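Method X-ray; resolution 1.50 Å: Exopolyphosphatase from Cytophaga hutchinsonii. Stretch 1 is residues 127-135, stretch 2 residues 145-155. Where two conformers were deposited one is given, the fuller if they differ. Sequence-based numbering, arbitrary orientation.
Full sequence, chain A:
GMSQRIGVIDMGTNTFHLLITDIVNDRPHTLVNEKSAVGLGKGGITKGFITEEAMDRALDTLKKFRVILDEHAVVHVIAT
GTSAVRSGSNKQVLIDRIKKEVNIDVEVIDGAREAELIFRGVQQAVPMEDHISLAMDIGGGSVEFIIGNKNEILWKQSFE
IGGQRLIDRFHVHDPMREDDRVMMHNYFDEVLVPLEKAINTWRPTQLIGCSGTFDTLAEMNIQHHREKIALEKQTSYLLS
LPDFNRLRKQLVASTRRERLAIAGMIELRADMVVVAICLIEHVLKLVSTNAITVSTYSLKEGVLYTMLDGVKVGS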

# COMPACT_ATOMS: atom_id res chain seq x y z
N PRO A 127 4.81 10.19 -14.54
CA PRO A 127 5.34 11.53 -14.82
C PRO A 127 4.26 12.58 -14.74
O PRO A 127 3.45 12.72 -15.66
N MSE A 128 4.18 13.26 -13.60
CA MSE A 128 3.07 14.14 -13.26
C MSE A 128 3.22 15.52 -13.83
O MSE A 128 2.26 16.32 -13.80
N GLU A 129 4.41 15.85 -14.34
CA GLU A 129 4.70 17.22 -14.79
C GLU A 129 4.39 18.18 -13.63
O GLU A 129 4.64 17.86 -12.45
N ASP A 130 3.79 19.33 -13.92
CA ASP A 130 3.37 20.24 -12.86
C ASP A 130 1.91 20.01 -12.44
O ASP A 130 1.32 20.86 -11.78
N HIS A 131 1.31 18.89 -12.83
CA HIS A 131 -0.08 18.65 -12.49
C HIS A 131 -0.20 18.30 -11.00
O HIS A 131 0.41 17.34 -10.54
N ILE A 132 -0.99 19.09 -10.28
CA ILE A 132 -1.16 18.88 -8.81
C ILE A 132 -2.00 17.62 -8.64
O ILE A 132 -3.14 17.52 -9.12
N SER A 133 -1.42 16.63 -7.99
CA SER A 133 -1.98 15.30 -7.95
C SER A 133 -2.17 14.86 -6.50
O SER A 133 -1.33 15.16 -5.64
N LEU A 134 -3.24 14.10 -6.26
CA LEU A 134 -3.44 13.45 -4.97
C LEU A 134 -3.11 11.98 -5.17
O LEU A 134 -3.75 11.28 -6.00
N ALA A 135 -2.12 11.49 -4.42
CA ALA A 135 -1.81 10.07 -4.41
C ALA A 135 -2.30 9.44 -3.12
O ALA A 135 -2.20 10.06 -2.07
N PHE A 145 -2.01 9.75 2.19
CA PHE A 145 -2.41 10.67 1.16
C PHE A 145 -1.33 11.71 0.98
O PHE A 145 -0.79 12.23 1.99
N ILE A 146 -0.97 11.99 -0.28
CA ILE A 146 0.04 12.97 -0.59
C ILE A 146 -0.44 13.88 -1.74
O ILE A 146 -0.94 13.35 -2.76
N ILE A 147 -0.31 15.20 -1.59
CA ILE A 147 -0.60 16.12 -2.66
C ILE A 147 0.71 16.69 -3.16
O ILE A 147 1.47 17.20 -2.37
N GLY A 148 0.99 16.54 -4.45
CA GLY A 148 2.23 17.03 -5.01
C GLY A 148 2.30 16.91 -6.50
O GLY A 148 1.29 16.72 -7.19
N ASN A 149 3.52 17.03 -7.03
CA ASN A 149 3.78 16.94 -8.48
C ASN A 149 5.14 16.34 -8.70
O ASN A 149 5.63 15.68 -7.82
N LYS A 150 5.74 16.53 -9.87
CA LYS A 150 6.97 15.84 -10.20
C LYS A 150 8.13 16.22 -9.31
O LYS A 150 9.09 15.44 -9.18
N ASN A 151 8.05 17.43 -8.75
CA ASN A 151 9.15 18.06 -7.99
C ASN A 151 8.97 18.20 -6.46
O ASN A 151 9.95 18.29 -5.71
N GLU A 152 7.72 18.25 -6.00
CA GLU A 152 7.40 18.78 -4.69
C GLU A 152 6.31 17.95 -4.04
O GLU A 152 5.40 17.48 -4.73
N ILE A 153 6.37 17.87 -2.72
CA ILE A 153 5.24 17.49 -1.88
C ILE A 153 4.71 18.74 -1.23
O ILE A 153 5.41 19.44 -0.47
N LEU A 154 3.44 19.04 -1.51
CA LEU A 154 2.75 20.17 -0.95
C LEU A 154 2.12 19.89 0.41
O LEU A 154 2.07 20.76 1.28
N TRP A 155 1.65 18.66 0.59
CA TRP A 155 0.98 18.25 1.80
C TRP A 155 1.01 16.72 1.85
O TRP A 155 0.90 16.05 0.81

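What meets Leu 134 where stretch 2 begins? Phe 145, with chi1 m, points sideways, and its CB lies 4.1 Å from Leu 134 CD1. Ile 146 turns to the face that carries Ala 135, its CD1 4.4 Å from Ala 135 CB. These two residues form a hydrogen-bonded antiparallel pair, with Ala 135 N to Ile 146 O at 2.8 Å.

How is the other face filled? Ile 147 (m, t) shares it with Leu 134 (t, p), whose end bends back so that CD1 comes 3.7 Å from Ile 147 CG1. Ile 147 CG2 also packs 3.6 Å from Ile 132 CG2.

What would a CB at Gly 148 meet? An ideal CB would clash with Glu 152 O at 2.3 Å. Ser 133 (m), on the face where that CB would point, donates from OG to His 131 O at 2.8 Å within its own stretch.

What closes the contact after Gly 148? Asn 149 (chi1 p) sets CB 3.5 Å from Glu 129 O, while its OD1 accepts from Asn 151 N at 3.0 Å. Selenomethionine Met 128 (m, t) reaches in, CE 3.7 Å from Asn 149 O. Lys 150 binds through backbone, N to Glu 129 O at 3.1 Å. Finally, Leu 154 (m, t) points toward stretch 1, its CD1 3.7 Å from Ile 132 CD1.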

# COMPACT_ATOMS: atom_id res chain seq x y z
CB PRO A 127 5.89 11.39 -16.26
CG PRO A 127 5.04 10.33 -16.86
CD PRO A 127 4.65 9.38 -15.75
CB MSE A 128 2.92 14.23 -11.73
CG MSE A 128 2.42 12.94 -11.12
SE MSE A 128 2.43 13.06 -9.19
CE MSE A 128 4.17 12.40 -8.90
CB GLU A 129 3.89 17.56 -16.07
CG GLU A 129 3.96 16.56 -17.24
CD GLU A 129 3.35 17.14 -18.53
OE1 GLU A 129 3.96 18.07 -19.10
OE2 GLU A 129 2.26 16.66 -18.97
CB ASP A 130 3.59 21.71 -13.29
CG ASP A 130 2.82 22.08 -14.52
OD1 ASP A 130 2.22 21.20 -15.20
OD2 ASP A 130 2.84 23.30 -14.83
CB HIS A 131 -0.69 17.49 -13.32
CG HIS A 131 -0.62 17.72 -14.80
ND1 HIS A 131 -0.82 16.72 -15.72
CD2 HIS A 131 -0.34 18.84 -15.51
CE1 HIS A 131 -0.70 17.22 -16.94
NE2 HIS A 131 -0.40 18.50 -16.84
CB ILE A 132 -1.84 20.07 -8.15
CG1 ILE A 132 -1.08 21.37 -8.40
CG2 ILE A 132 -2.00 19.85 -6.64
CD1 ILE A 132 0.30 21.32 -8.03
CB SER A 133 -1.05 14.32 -8.66
OG SER A 133 -0.75 14.83 -9.99
CB LEU A 134 -4.88 13.63 -4.48
CG LEU A 134 -5.26 12.86 -3.22
CD1 LEU A 134 -4.44 13.32 -1.99
CD2 LEU A 134 -6.80 12.96 -2.95
CB ALA A 135 -0.26 9.85 -4.56
CB PHE A 145 -3.68 11.39 1.55
CG PHE A 145 -4.90 10.50 1.63
CD1 PHE A 145 -5.62 10.20 0.50
CD2 PHE A 145 -5.33 10.02 2.85
CE1 PHE A 145 -6.73 9.39 0.58
CE2 PHE A 145 -6.45 9.24 2.92
CZ PHE A 145 -7.16 8.93 1.81
CB ILE A 146 1.38 12.34 -1.03
CG1 ILE A 146 1.84 11.23 -0.08
CG2 ILE A 146 2.47 13.42 -1.19
CD1 ILE A 146 1.47 9.85 -0.52
CB ILE A 147 -1.56 17.23 -2.25
CG1 ILE A 147 -2.92 16.66 -1.85
CG2 ILE A 147 -1.70 18.30 -3.36
CD1 ILE A 147 -3.89 17.64 -1.24
CB ASN A 149 3.61 18.32 -9.13
CG ASN A 149 4.55 19.36 -8.54
OD1 ASN A 149 5.63 19.06 -8.05
ND2 ASN A 149 4.14 20.63 -8.62
CB LYS A 150 7.38 16.06 -11.67
CG LYS A 150 7.88 17.44 -12.01
CD LYS A 150 8.40 17.45 -13.46
CE LYS A 150 8.98 18.79 -13.86
NZ LYS A 150 9.38 18.77 -15.30
CB ASN A 151 9.40 19.46 -8.55
CG ASN A 151 9.89 19.45 -9.99
OD1 ASN A 151 9.26 20.03 -10.88
ND2 ASN A 151 11.01 18.79 -10.23
CB GLU A 152 6.81 20.19 -4.78
CG GLU A 152 7.68 21.41 -4.84
CD GLU A 152 6.77 22.68 -4.78
OE1 GLU A 152 6.13 23.01 -5.80
OE2 GLU A 152 6.65 23.24 -3.68
CB ILE A 153 5.62 16.43 -0.83
CG1 ILE A 153 5.99 15.12 -1.54
CG2 ILE A 153 4.48 16.31 0.20
CD1 ILE A 153 6.58 14.05 -0.61
CB LEU A 154 1.69 20.63 -1.95
CG LEU A 154 2.24 21.07 -3.32
CD1 LEU A 154 1.11 21.32 -4.37
CD2 LEU A 154 3.10 22.35 -3.17
CB TRP A 155 -0.47 18.75 1.84
CG TRP A 155 -1.30 18.25 2.97
CD1 TRP A 155 -1.47 18.83 4.20
CD2 TRP A 155 -2.12 17.08 2.96
NE1 TRP A 155 -2.37 18.09 4.94
CE2 TRP A 155 -2.79 17.02 4.20
CE3 TRP A 155 -2.39 16.10 2.00
CZ2 TRP A 155 -3.66 15.97 4.53
CZ3 TRP A 155 -3.27 15.09 2.31
CH2 TRP A 155 -3.89 15.04 3.57